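Local atomic coordinates of ABC transporter ATP-binding protein (Leptospira interrogans serovar Copenhageni, PDB entry 4HZI), a protein that probably binds and hydrolyses ATP as the ATPase subunit of an orphan ABC transporter involved in manganese utilization and tolerance. Residues A[57-67]-A[224-234]; A[264-275]-A[282-290]. All blocks are in the same frame, centred on the assembly; numbering follows the deposited sequence.

Contact 1: A[57-67]-A[224-234]; sequences IKTNEHCVLLG and KFTSLYITHRP
His62 and Ser227 open the parallel pairing of strands 62-67 and 227-231, whose short axes come within 4.6 Å at 21°. The backbone bonds alternate in the parallel manner: Ser227 N gives to Glu61 O, Cys63 N to Ser227 O, Tyr229 N to Cys63 O, and so on until Gly67 N meets Thr231 O at 3.1 Å. Each carbonyl that accepts also faces a CA-H, as Cys63 O does from Leu228 CA.

Side-chain polar bonds gather at the start of the strands. His62 ND1 and Ser227 OG lie 2.8 Å apart in a nearly straight hydrogen bond (171°), with OG near the plane of the imidazole; NE2 reaches Phe225 N through a water. Both nitrogens being engaged, the ring's rotation is fixed. Ser227 OG is also bonded to Tyr241. Thr226 OG1 accepts from Asn60 N at 2.7 Å, holding the type II turn Lys58-Glu61 against the incoming chain.

The same imidazole makes a T-shaped contact with Phe225. CE1 stands 3.3 Å above the centre of the phenyl ring, which reaches it because CG sits between backbone N and carbonyl carbon (chi1 70°).

Apolar packing divides between two faces. Leu65 CD2 lies 4.0 Å from Ile230 CG1, the two side chains lying side by side and pointing the same way, covered by Leu76 and Val77 of helix 73-80; on the other face Leu66 CD1 meets Pro234 CD at 4.0 Å, and Val64 CG1 and Leu66 CD1 both touch Thr231 CG2.

After the strand, Thr231 OG1 accepts from Arg233 N in an ST turn, while His232 ND1 bonds to Glu199. Two central parallel strands, one leading into a probable Walker A P-loop at Gly67, are characteristic of the ABC ATPase core.

Contact 2: A[264-275]-A[282-290]; sequences EKNLEDLYDIPL and NTWSVIPKQ
Glu264, at the start of helix 264-271, reaches Lys289 with its OE2, 2.8 Å from NZ in a salt bridge. The ammonium comes from the syn side of the carboxylate, somewhat out of its plane. Both side chains run extended beyond CG, which carries their charged ends together; they cross at about a right angle.

One turn on, Leu267 sends CD1 to Val286 CG2 at 3.9 Å. Glu268 works mainly within its own segment: OE2 accepts from Leu275 N at 2.9 Å, tying the chain that leaves the helix back onto it. The same oxygen lies 4.4 Å from Lys289 NZ, too far for a salt bridge, and 2.7 Å from Glu264 OE2, where a proton is probably held; the nearby ammonium would probably favour negative charge on the pair.

Asp272, just past the helix, has positive phi, and the chain turns toward the strand. Ile273 lays CD1 alongside the ring of Pro288, pointing the same way, 4.0 Å from CB. Pro274 O then accepts from Lys289 N at 2.9 Å; the hydrogen bond is nearly straight at hydrogen (170°), but the donor lies above the carbonyl plane. A water donates to both Pro274 O and Lys289 O. Leu275 pairs with Pro288 as an antiparallel non-hydrogen-bonded pair and puts CD1 3.9 Å from Val286 CG1; Val286 thus meets Leu267 mainly with CG2.

Helix 264-271 packs against the two-stranded hairpin 275-280/283-288. Leu267 also touches Leu66 of the central sheet, and Ile273 and Pro288 rest on Leu206 and Glu210 of the second subunit.

Overall arrangement
Contact 1 belongs to the centre of the ATPase core and contact 2 to its C-terminal edge; their centres are about 19 Å apart, but the two touch. Tyr271 of contact 2 is the go-between: its OH lies 3.5 Å from Leu66 CD1 and 3.7 Å from Pro234 CD. Val286 CG2 adds a second junction, 3.7 Å from Pro234 CB. Gly67 in contact 1 is about 6 Å from a bound sulfate, probably from the crystallisation liquor, that appears to sit on backbone amides of the probable Walker A loop, consistent with a site for a nucleotide phosphate. Both contacts also reach the second subunit, contact 1 through His232 and Arg233, contact 2 through more residues.

Contact 1: A[57-67]-A[224-234]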
loop_
_atom_site.group_PDB
_atom_site.type_symbol
_atom_site.label_atom_id
_atom_site.label_comp_id
_atom_site.label_asym_id
_atom_site.label_seq_id
_atom_site.Cartn_x
_atom_site.Cartn_y
_atom_site.Cartn_z
ATOM N N ILE A 57 -2.628 -26.599 -4.151
ATOM C CA ILE A 57 -3.373 -25.902 -5.205
ATOM C C ILE A 57 -3.476 -26.927 -6.334
ATOM O O ILE A 57 -2.478 -27.509 -6.774
ATOM C CB ILE A 57 -2.642 -24.621 -5.722
ATOM C CG1 ILE A 57 -2.326 -23.651 -4.574
ATOM C CG2 ILE A 57 -3.461 -23.956 -6.840
ATOM C CD1 ILE A 57 -1.478 -22.453 -4.964
ATOM N N LYS A 58 -4.703 -27.166 -6.805
ATOM C CA LYS A 58 -4.905 -28.093 -7.917
ATOM C C LYS A 58 -4.898 -27.321 -9.223
ATOM O O LYS A 58 -5.054 -26.088 -9.240
ATOM C CB LYS A 58 -6.243 -28.797 -7.744
ATOM C CG LYS A 58 -6.378 -29.484 -6.395
ATOM C CD LYS A 58 -7.209 -30.733 -6.524
ATOM C CE LYS A 58 -7.332 -31.464 -5.202
ATOM N NZ LYS A 58 -7.994 -30.608 -4.191
ATOM N N THR A 59 -4.650 -28.048 -10.312
ATOM C CA THR A 59 -4.734 -27.503 -11.652
ATOM C C THR A 59 -6.003 -26.662 -11.811
ATOM O O THR A 59 -7.085 -27.075 -11.426
ATOM C CB THR A 59 -4.658 -28.633 -12.695
ATOM O OG1 THR A 59 -3.384 -29.252 -12.570
ATOM C CG2 THR A 59 -4.744 -28.075 -14.098
ATOM N N ASN A 60 -5.826 -25.456 -12.330
ATOM C CA ASN A 60 -6.911 -24.502 -12.580
ATOM C C ASN A 60 -7.621 -23.934 -11.345
ATOM O O ASN A 60 -8.682 -23.291 -11.449
ATOM C CB ASN A 60 -7.902 -25.087 -13.629
ATOM C CG ASN A 60 -7.223 -25.357 -14.964
ATOM O OD1 ASN A 60 -6.283 -24.668 -15.357
ATOM N ND2 ASN A 60 -7.720 -26.350 -15.685
ATOM N N GLU A 61 -7.025 -24.113 -10.161
ATOM C CA GLU A 61 -7.462 -23.378 -9.002
ATOM C C GLU A 61 -6.737 -22.017 -8.851
ATOM O O GLU A 61 -5.568 -21.794 -9.302
ATOM C CB GLU A 61 -7.269 -24.179 -7.703
ATOM C CG GLU A 61 -8.113 -25.429 -7.642
ATOM C CD GLU A 61 -8.080 -26.066 -6.270
ATOM O OE1 GLU A 61 -7.005 -25.985 -5.597
ATOM O OE2 GLU A 61 -9.129 -26.657 -5.887
ATOM N N HIS A 62 -7.447 -21.112 -8.210
ATOM C CA HIS A 62 -6.941 -19.785 -7.913
ATOM C C HIS A 62 -7.017 -19.666 -6.373
ATOM O O HIS A 62 -8.092 -19.645 -5.774
ATOM C CB HIS A 62 -7.773 -18.744 -8.678
ATOM C CG HIS A 62 -7.610 -18.880 -10.150
ATOM N ND1 HIS A 62 -6.416 -18.585 -10.795
ATOM C CD2 HIS A 62 -8.426 -19.421 -11.097
ATOM C CE1 HIS A 62 -6.535 -18.864 -12.082
ATOM N NE2 HIS A 62 -7.747 -19.370 -12.292
ATOM N N CYS A 63 -5.834 -19.581 -5.756
ATOM C CA CYS A 63 -5.689 -19.593 -4.310
ATOM C C CYS A 63 -5.068 -18.279 -3.838
ATOM O O CYS A 63 -4.122 -17.805 -4.431
ATOM C CB CYS A 63 -4.786 -20.757 -3.906
ATOM S SG CYS A 63 -4.666 -20.929 -2.099
ATOM N N VAL A 64 -5.627 -17.675 -2.809
ATOM C CA VAL A 64 -5.061 -16.468 -2.224
ATOM C C VAL A 64 -4.284 -16.832 -0.955
ATOM O O VAL A 64 -4.757 -17.619 -0.123
ATOM C CB VAL A 64 -6.119 -15.466 -1.735
ATOM C CG1 VAL A 64 -5.473 -14.115 -1.335
ATOM C CG2 VAL A 64 -7.207 -15.253 -2.697
ATOM N N LEU A 65 -3.135 -16.197 -0.772
ATOM C CA LEU A 65 -2.410 -16.235 0.520
ATOM C C LEU A 65 -2.580 -14.882 1.166
ATOM O O LEU A 65 -2.054 -13.865 0.677
ATOM C CB LEU A 65 -0.941 -16.555 0.282
ATOM C CG LEU A 65 0.047 -16.599 1.439
ATOM C CD1 LEU A 65 -0.225 -17.801 2.286
ATOM C CD2 LEU A 65 1.496 -16.655 0.912
ATOM N N LEU A 66 -3.402 -14.827 2.209
ATOM C CA LEU A 66 -3.698 -13.582 2.918
ATOM C C LEU A 66 -2.943 -13.605 4.242
ATOM O O LEU A 66 -3.073 -14.546 5.041
ATOM C CB LEU A 66 -5.179 -13.411 3.192
ATOM C CG LEU A 66 -5.629 -12.157 3.943
ATOM C CD1 LEU A 66 -5.444 -10.865 3.137
ATOM C CD2 LEU A 66 -7.080 -12.216 4.405
ATOM N N GLY A 67 -2.087 -12.610 4.445
ATOM C CA GLY A 67 -1.315 -12.615 5.682
ATOM C C GLY A 67 -1.082 -11.228 6.198
ATOM O O GLY A 67 -1.109 -10.301 5.449
ATOM N N LYS A 224 -8.397 -20.840 -19.013
ATOM C CA LYS A 224 -8.128 -21.487 -17.726
ATOM C C LYS A 224 -6.625 -21.358 -17.370
ATOM O O LYS A 224 -5.754 -21.466 -18.253
ATOM C CB LYS A 224 -8.565 -22.952 -17.738
ATOM C CG LYS A 224 -10.068 -23.140 -17.565
ATOM C CD LYS A 224 -10.440 -24.614 -17.575
ATOM C CE LYS A 224 -11.943 -24.820 -17.578
ATOM N NZ LYS A 224 -12.683 -23.977 -16.584
ATOM N N PHE A 225 -6.333 -21.091 -16.085
ATOM C CA PHE A 225 -4.940 -21.033 -15.578
ATOM C C PHE A 225 -4.909 -21.284 -14.057
ATOM O O PHE A 225 -5.960 -21.519 -13.454
ATOM C CB PHE A 225 -4.216 -19.725 -15.962
ATOM C CG PHE A 225 -4.701 -18.465 -15.254
ATOM C CD1 PHE A 225 -5.943 -17.911 -15.504
ATOM C CD2 PHE A 225 -3.871 -17.789 -14.353
ATOM C CE1 PHE A 225 -6.333 -16.729 -14.905
ATOM C CE2 PHE A 225 -4.270 -16.622 -13.727
ATOM C CZ PHE A 225 -5.516 -16.095 -13.962
ATOM N N THR A 226 -3.710 -21.379 -13.501
ATOM C CA THR A 226 -3.552 -21.735 -12.064
ATOM C C THR A 226 -2.746 -20.606 -11.425
ATOM O O THR A 226 -1.751 -20.163 -12.007
ATOM C CB THR A 226 -2.806 -23.073 -11.860
ATOM O OG1 THR A 226 -3.456 -24.113 -12.595
ATOM C CG2 THR A 226 -2.840 -23.489 -10.397
ATOM N N SER A 227 -3.163 -20.151 -10.252
ATOM C CA SER A 227 -2.492 -19.038 -9.613
ATOM C C SER A 227 -2.518 -19.014 -8.104
ATOM O O SER A 227 -3.410 -19.556 -7.474
ATOM C CB SER A 227 -3.004 -17.703 -10.171
ATOM O OG SER A 227 -4.240 -17.339 -9.657
ATOM N N LEU A 228 -1.548 -18.277 -7.577
ATOM C CA LEU A 228 -1.410 -17.980 -6.168
ATOM C C LEU A 228 -1.237 -16.491 -6.051
ATOM O O LEU A 228 -0.319 -15.947 -6.578
ATOM C CB LEU A 228 -0.180 -18.684 -5.578
ATOM C CG LEU A 228 0.147 -18.415 -4.120
ATOM C CD1 LEU A 228 -0.954 -18.877 -3.182
ATOM C CD2 LEU A 228 1.441 -19.128 -3.716
ATOM N N TYR A 229 -2.150 -15.848 -5.375
ATOM C CA TYR A 229 -2.227 -14.401 -5.231
ATOM C C TYR A 229 -1.885 -14.063 -3.798
ATOM O O TYR A 229 -2.552 -14.510 -2.849
ATOM C CB TYR A 229 -3.641 -13.962 -5.550
ATOM C CG TYR A 229 -3.899 -12.481 -5.726
ATOM C CD1 TYR A 229 -4.114 -11.643 -4.623
ATOM C CD2 TYR A 229 -3.974 -11.905 -6.998
ATOM C CE1 TYR A 229 -4.384 -10.292 -4.798
ATOM C CE2 TYR A 229 -4.252 -10.556 -7.165
ATOM C CZ TYR A 229 -4.417 -9.752 -6.072
ATOM O OH TYR A 229 -4.685 -8.421 -6.247
ATOM N N ILE A 230 -0.865 -13.246 -3.626
ATOM C CA ILE A 230 -0.381 -12.900 -2.285
ATOM C C ILE A 230 -0.690 -11.456 -1.948
ATOM O O ILE A 230 -0.322 -10.539 -2.678
ATOM C CB ILE A 230 1.138 -13.133 -2.236
ATOM C CG1 ILE A 230 1.419 -14.630 -2.550
ATOM C CG2 ILE A 230 1.719 -12.798 -0.846
ATOM C CD1 ILE A 230 2.373 -14.774 -3.628
ATOM N N THR A 231 -1.343 -11.254 -0.805
ATOM C CA THR A 231 -1.770 -9.943 -0.374
ATOM C C THR A 231 -1.897 -9.842 1.139
ATOM O O THR A 231 -2.012 -10.854 1.857
ATOM C CB THR A 231 -3.116 -9.537 -1.047
ATOM O OG1 THR A 231 -3.432 -8.190 -0.724
ATOM C CG2 THR A 231 -4.225 -10.425 -0.609
ATOM N N HIS A 232 -1.872 -8.597 1.605
ATOM C CA HIS A 232 -2.282 -8.261 2.969
ATOM C C HIS A 232 -3.560 -7.456 2.999
ATOM O O HIS A 232 -4.005 -7.067 4.062
ATOM C CB HIS A 232 -1.181 -7.578 3.771
ATOM C CG HIS A 232 -0.848 -6.196 3.311
ATOM N ND1 HIS A 232 0.070 -5.974 2.314
ATOM C CD2 HIS A 232 -1.233 -4.972 3.750
ATOM C CE1 HIS A 232 0.211 -4.673 2.124
ATOM N NE2 HIS A 232 -0.577 -4.041 2.965
ATOM N N ARG A 233 -4.211 -7.269 1.847
ATOM C CA ARG A 233 -5.415 -6.444 1.787
ATOM C C ARG A 233 -6.575 -7.169 1.133
ATOM O O ARG A 233 -6.588 -7.297 -0.090
ATOM C CB ARG A 233 -5.150 -5.181 0.967
ATOM C CG ARG A 233 -4.231 -4.192 1.651
ATOM C CD ARG A 233 -4.269 -2.876 0.865
ATOM N NE ARG A 233 -3.114 -2.088 1.236
ATOM C CZ ARG A 233 -3.105 -1.099 2.127
ATOM N NH1 ARG A 233 -4.223 -0.682 2.742
ATOM N NH2 ARG A 233 -1.949 -0.501 2.388
ATOM N N PRO A 234 -7.578 -7.575 1.923
ATOM C CA PRO A 234 -8.681 -8.353 1.373
ATOM C C PRO A 234 -9.383 -7.692 0.205
ATOM O O PRO A 234 -9.823 -8.408 -0.719
ATOM C CB PRO A 234 -9.618 -8.493 2.570
ATOM C CG PRO A 234 -8.692 -8.580 3.700
ATOM C CD PRO A 234 -7.643 -7.559 3.399
HETATM O O HOH W 1 -8.910 -20.552 -14.550
#

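Contact 2: A[264-275]-A[282-290]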
loop_
_atom_site.group_PDB
_atom_site.type_symbol
_atom_site.label_atom_id
_atom_site.label_comp_id
_atom_site.label_asym_id
_atom_site.label_seq_id
_atom_site.Cartn_x
_atom_site.Cartn_y
_atom_site.Cartn_z
ATOM N N GLU A 264 -16.015 -14.132 9.692
ATOM C CA GLU A 264 -15.627 -13.228 10.758
ATOM C C GLU A 264 -14.753 -13.899 11.793
ATOM O O GLU A 264 -13.738 -13.346 12.235
ATOM C CB GLU A 264 -16.878 -12.561 11.352
ATOM C CG GLU A 264 -16.625 -11.832 12.658
ATOM C CD GLU A 264 -17.863 -11.107 13.199
ATOM O OE1 GLU A 264 -18.953 -11.224 12.604
ATOM O OE2 GLU A 264 -17.725 -10.404 14.229
ATOM N N LYS A 265 -15.078 -15.133 12.193
ATOM C CA LYS A 265 -14.247 -15.797 13.185
ATOM C C LYS A 265 -12.783 -16.061 12.780
ATOM O O LYS A 265 -11.854 -15.804 13.552
ATOM C CB LYS A 265 -14.856 -17.148 13.608
ATOM C CG LYS A 265 -14.244 -17.670 14.898
ATOM C CD LYS A 265 -13.708 -19.093 14.775
ATOM C CE LYS A 265 -12.759 -19.442 15.924
ATOM N NZ LYS A 265 -11.747 -20.468 15.531
ATOM N N ASN A 266 -12.608 -16.616 11.584
ATOM C CA ASN A 266 -11.272 -16.936 11.050
ATOM C C ASN A 266 -10.454 -15.636 10.773
ATOM O O ASN A 266 -9.280 -15.599 11.111
ATOM C CB ASN A 266 -11.369 -17.786 9.808
ATOM C CG ASN A 266 -11.648 -19.283 10.128
ATOM O OD1 ASN A 266 -11.222 -19.783 11.157
ATOM N ND2 ASN A 266 -12.369 -19.947 9.278
ATOM N N LEU A 267 -11.114 -14.603 10.236
ATOM C CA LEU A 267 -10.436 -13.317 10.051
ATOM C C LEU A 267 -10.124 -12.596 11.372
ATOM O O LEU A 267 -9.060 -11.973 11.512
ATOM C CB LEU A 267 -11.217 -12.418 9.095
ATOM C CG LEU A 267 -11.281 -12.947 7.677
ATOM C CD1 LEU A 267 -11.969 -11.960 6.765
ATOM C CD2 LEU A 267 -9.911 -13.298 7.111
ATOM N N GLU A 268 -11.020 -12.685 12.360
ATOM C CA GLU A 268 -10.704 -12.117 13.689
ATOM C C GLU A 268 -9.535 -12.870 14.323
ATOM O O GLU A 268 -8.724 -12.299 15.020
ATOM C CB GLU A 268 -11.947 -12.093 14.613
ATOM C CG GLU A 268 -13.049 -11.143 14.126
ATOM C CD GLU A 268 -14.322 -11.124 14.957
ATOM O OE1 GLU A 268 -14.542 -12.063 15.760
ATOM O OE2 GLU A 268 -15.137 -10.182 14.764
ATOM N N ASP A 269 -9.402 -14.161 14.028
ATOM C CA ASP A 269 -8.278 -14.916 14.510
ATOM C C ASP A 269 -7.011 -14.449 13.794
ATOM O O ASP A 269 -5.965 -14.287 14.404
ATOM C CB ASP A 269 -8.485 -16.416 14.299
ATOM C CG ASP A 269 -7.391 -17.260 14.920
ATOM O OD1 ASP A 269 -6.608 -16.721 15.717
ATOM O OD2 ASP A 269 -7.305 -18.472 14.609
ATOM N N LEU A 270 -7.122 -14.136 12.507
ATOM C CA LEU A 270 -5.970 -13.658 11.774
ATOM C C LEU A 270 -5.519 -12.229 12.239
ATOM O O LEU A 270 -4.351 -11.961 12.349
ATOM C CB LEU A 270 -6.310 -13.615 10.272
ATOM C CG LEU A 270 -5.236 -13.141 9.337
ATOM C CD1 LEU A 270 -4.016 -14.036 9.384
ATOM C CD2 LEU A 270 -5.793 -13.051 7.923
ATOM N N TYR A 271 -6.478 -11.355 12.401
ATOM C CA TYR A 271 -6.230 -9.940 12.572
ATOM C C TYR A 271 -6.272 -9.526 14.054
ATOM O O TYR A 271 -5.857 -8.406 14.389
ATOM C CB TYR A 271 -7.239 -9.146 11.761
ATOM C CG TYR A 271 -6.895 -9.161 10.301
ATOM C CD1 TYR A 271 -5.762 -8.531 9.833
ATOM C CD2 TYR A 271 -7.673 -9.857 9.389
ATOM C CE1 TYR A 271 -5.401 -8.560 8.514
ATOM C CE2 TYR A 271 -7.334 -9.865 8.050
ATOM C CZ TYR A 271 -6.210 -9.202 7.595
ATOM O OH TYR A 271 -5.883 -9.248 6.231
ATOM N N ASP A 272 -6.757 -10.413 14.924
ATOM C CA ASP A 272 -6.787 -10.148 16.384
ATOM C C ASP A 272 -7.700 -8.995 16.839
ATOM O O ASP A 272 -7.516 -8.437 17.925
ATOM C CB ASP A 272 -5.357 -9.895 16.885
ATOM C CG ASP A 272 -4.463 -11.107 16.765
ATOM O OD1 ASP A 272 -4.910 -12.255 17.028
ATOM O OD2 ASP A 272 -3.279 -10.913 16.429
ATOM N N ILE A 273 -8.696 -8.645 16.035
ATOM C CA ILE A 273 -9.651 -7.632 16.393
ATOM C C ILE A 273 -11.004 -7.953 15.852
ATOM O O ILE A 273 -11.115 -8.680 14.864
ATOM C CB ILE A 273 -9.257 -6.221 15.826
ATOM C CG1 ILE A 273 -8.946 -6.284 14.334
ATOM C CG2 ILE A 273 -8.051 -5.691 16.543
ATOM C CD1 ILE A 273 -8.864 -4.919 13.691
ATOM N N PRO A 274 -12.048 -7.400 16.488
ATOM C CA PRO A 274 -13.365 -7.578 15.976
ATOM C C PRO A 274 -13.511 -6.914 14.606
ATOM O O PRO A 274 -13.027 -5.777 14.392
ATOM C CB PRO A 274 -14.271 -6.983 17.073
ATOM C CG PRO A 274 -13.427 -6.907 18.295
ATOM C CD PRO A 274 -12.044 -6.674 17.783
ATOM N N LEU A 275 -14.144 -7.652 13.698
ATOM C CA LEU A 275 -14.289 -7.269 12.306
ATOM C C LEU A 275 -15.702 -7.426 11.819
ATOM O O LEU A 275 -16.458 -8.292 12.265
ATOM C CB LEU A 275 -13.416 -8.162 11.418
ATOM C CG LEU A 275 -11.923 -8.114 11.673
ATOM C CD1 LEU A 275 -11.196 -9.238 10.960
ATOM C CD2 LEU A 275 -11.346 -6.773 11.255
ATOM N N ASN A 282 -19.188 -7.344 -5.301
ATOM C CA ASN A 282 -18.278 -8.428 -5.732
ATOM C C ASN A 282 -16.818 -8.265 -5.205
ATOM O O ASN A 282 -15.863 -8.772 -5.811
ATOM C CB ASN A 282 -18.294 -8.587 -7.280
ATOM C CG ASN A 282 -18.291 -10.048 -7.715
ATOM O OD1 ASN A 282 -18.726 -10.936 -6.973
ATOM N ND2 ASN A 282 -17.811 -10.302 -8.914
ATOM N N THR A 283 -16.667 -7.558 -4.085
ATOM C CA THR A 283 -15.375 -7.398 -3.407
ATOM C C THR A 283 -15.542 -7.756 -1.926
ATOM O O THR A 283 -16.629 -7.697 -1.378
ATOM C CB THR A 283 -14.824 -5.950 -3.472
ATOM O OG1 THR A 283 -15.627 -5.094 -2.667
ATOM C CG2 THR A 283 -14.776 -5.399 -4.895
ATOM N N TRP A 284 -14.448 -8.162 -1.281
ATOM C CA TRP A 284 -14.465 -8.466 0.126
ATOM C C TRP A 284 -14.246 -7.163 0.877
ATOM O O TRP A 284 -13.244 -6.526 0.631
ATOM C CB TRP A 284 -13.287 -9.431 0.471
ATOM C CG TRP A 284 -13.495 -10.790 -0.086
ATOM C CD1 TRP A 284 -12.907 -11.326 -1.194
ATOM C CD2 TRP A 284 -14.385 -11.782 0.414
ATOM N NE1 TRP A 284 -13.390 -12.597 -1.415
ATOM C CE2 TRP A 284 -14.277 -12.907 -0.433
ATOM C CE3 TRP A 284 -15.244 -11.841 1.517
ATOM C CZ2 TRP A 284 -15.019 -14.090 -0.220
ATOM C CZ3 TRP A 284 -15.966 -13.010 1.737
ATOM C CH2 TRP A 284 -15.845 -14.118 0.871
ATOM N N SER A 285 -15.140 -6.830 1.805
ATOM C CA SER A 285 -15.018 -5.692 2.724
ATOM C C SER A 285 -14.766 -6.249 4.103
ATOM O O SER A 285 -15.569 -7.029 4.636
ATOM C CB SER A 285 -16.299 -4.805 2.748
ATOM O OG SER A 285 -16.226 -3.820 3.753
ATOM N N VAL A 286 -13.617 -5.904 4.674
ATOM C CA VAL A 286 -13.219 -6.358 6.005
ATOM C C VAL A 286 -12.837 -5.083 6.815
ATOM O O VAL A 286 -11.783 -4.454 6.589
ATOM C CB VAL A 286 -12.056 -7.347 5.921
ATOM C CG1 VAL A 286 -11.655 -7.874 7.293
ATOM C CG2 VAL A 286 -12.421 -8.509 4.988
ATOM N N ILE A 287 -13.721 -4.695 7.719
ATOM C CA ILE A 287 -13.639 -3.407 8.401
ATOM C C ILE A 287 -13.706 -3.637 9.898
ATOM O O ILE A 287 -14.592 -4.325 10.368
ATOM C CB ILE A 287 -14.810 -2.504 7.975
ATOM C CG1 ILE A 287 -14.720 -2.136 6.463
ATOM C CG2 ILE A 287 -14.914 -1.284 8.883
ATOM C CD1 ILE A 287 -15.943 -1.425 5.939
ATOM N N PRO A 288 -12.783 -3.053 10.646
ATOM C CA PRO A 288 -12.759 -3.120 12.086
ATOM C C PRO A 288 -14.038 -2.620 12.705
ATOM O O PRO A 288 -14.609 -1.592 12.267
ATOM C CB PRO A 288 -11.587 -2.196 12.455
ATOM C CG PRO A 288 -10.708 -2.237 11.264
ATOM C CD PRO A 288 -11.652 -2.246 10.124
ATOM N N LYS A 289 -14.524 -3.341 13.712
ATOM C CA LYS A 289 -15.673 -2.826 14.471
ATOM C C LYS A 289 -15.275 -1.713 15.450
ATOM O O LYS A 289 -14.187 -1.740 16.036
ATOM C CB LYS A 289 -16.349 -3.947 15.254
ATOM C CG LYS A 289 -16.944 -5.016 14.372
ATOM C CD LYS A 289 -17.829 -5.934 15.201
ATOM C CE LYS A 289 -18.627 -6.850 14.307
ATOM N NZ LYS A 289 -19.033 -8.065 15.050
ATOM N N GLN A 290 -16.174 -0.759 15.658
ATOM C CA GLN A 290 -15.891 0.353 16.600
ATOM C C GLN A 290 -15.931 -0.101 18.059
ATOM O O GLN A 290 -16.751 -0.949 18.396
ATOM C CB GLN A 290 -16.859 1.524 16.386
ATOM C CG GLN A 290 -18.335 1.205 16.603
ATOM C CD GLN A 290 -19.269 2.121 15.801
ATOM O OE1 GLN A 290 -19.312 3.333 16.021
ATOM N NE2 GLN A 290 -20.020 1.539 14.870
HETATM O O HOH W 2 -11.987 -3.720 15.809
#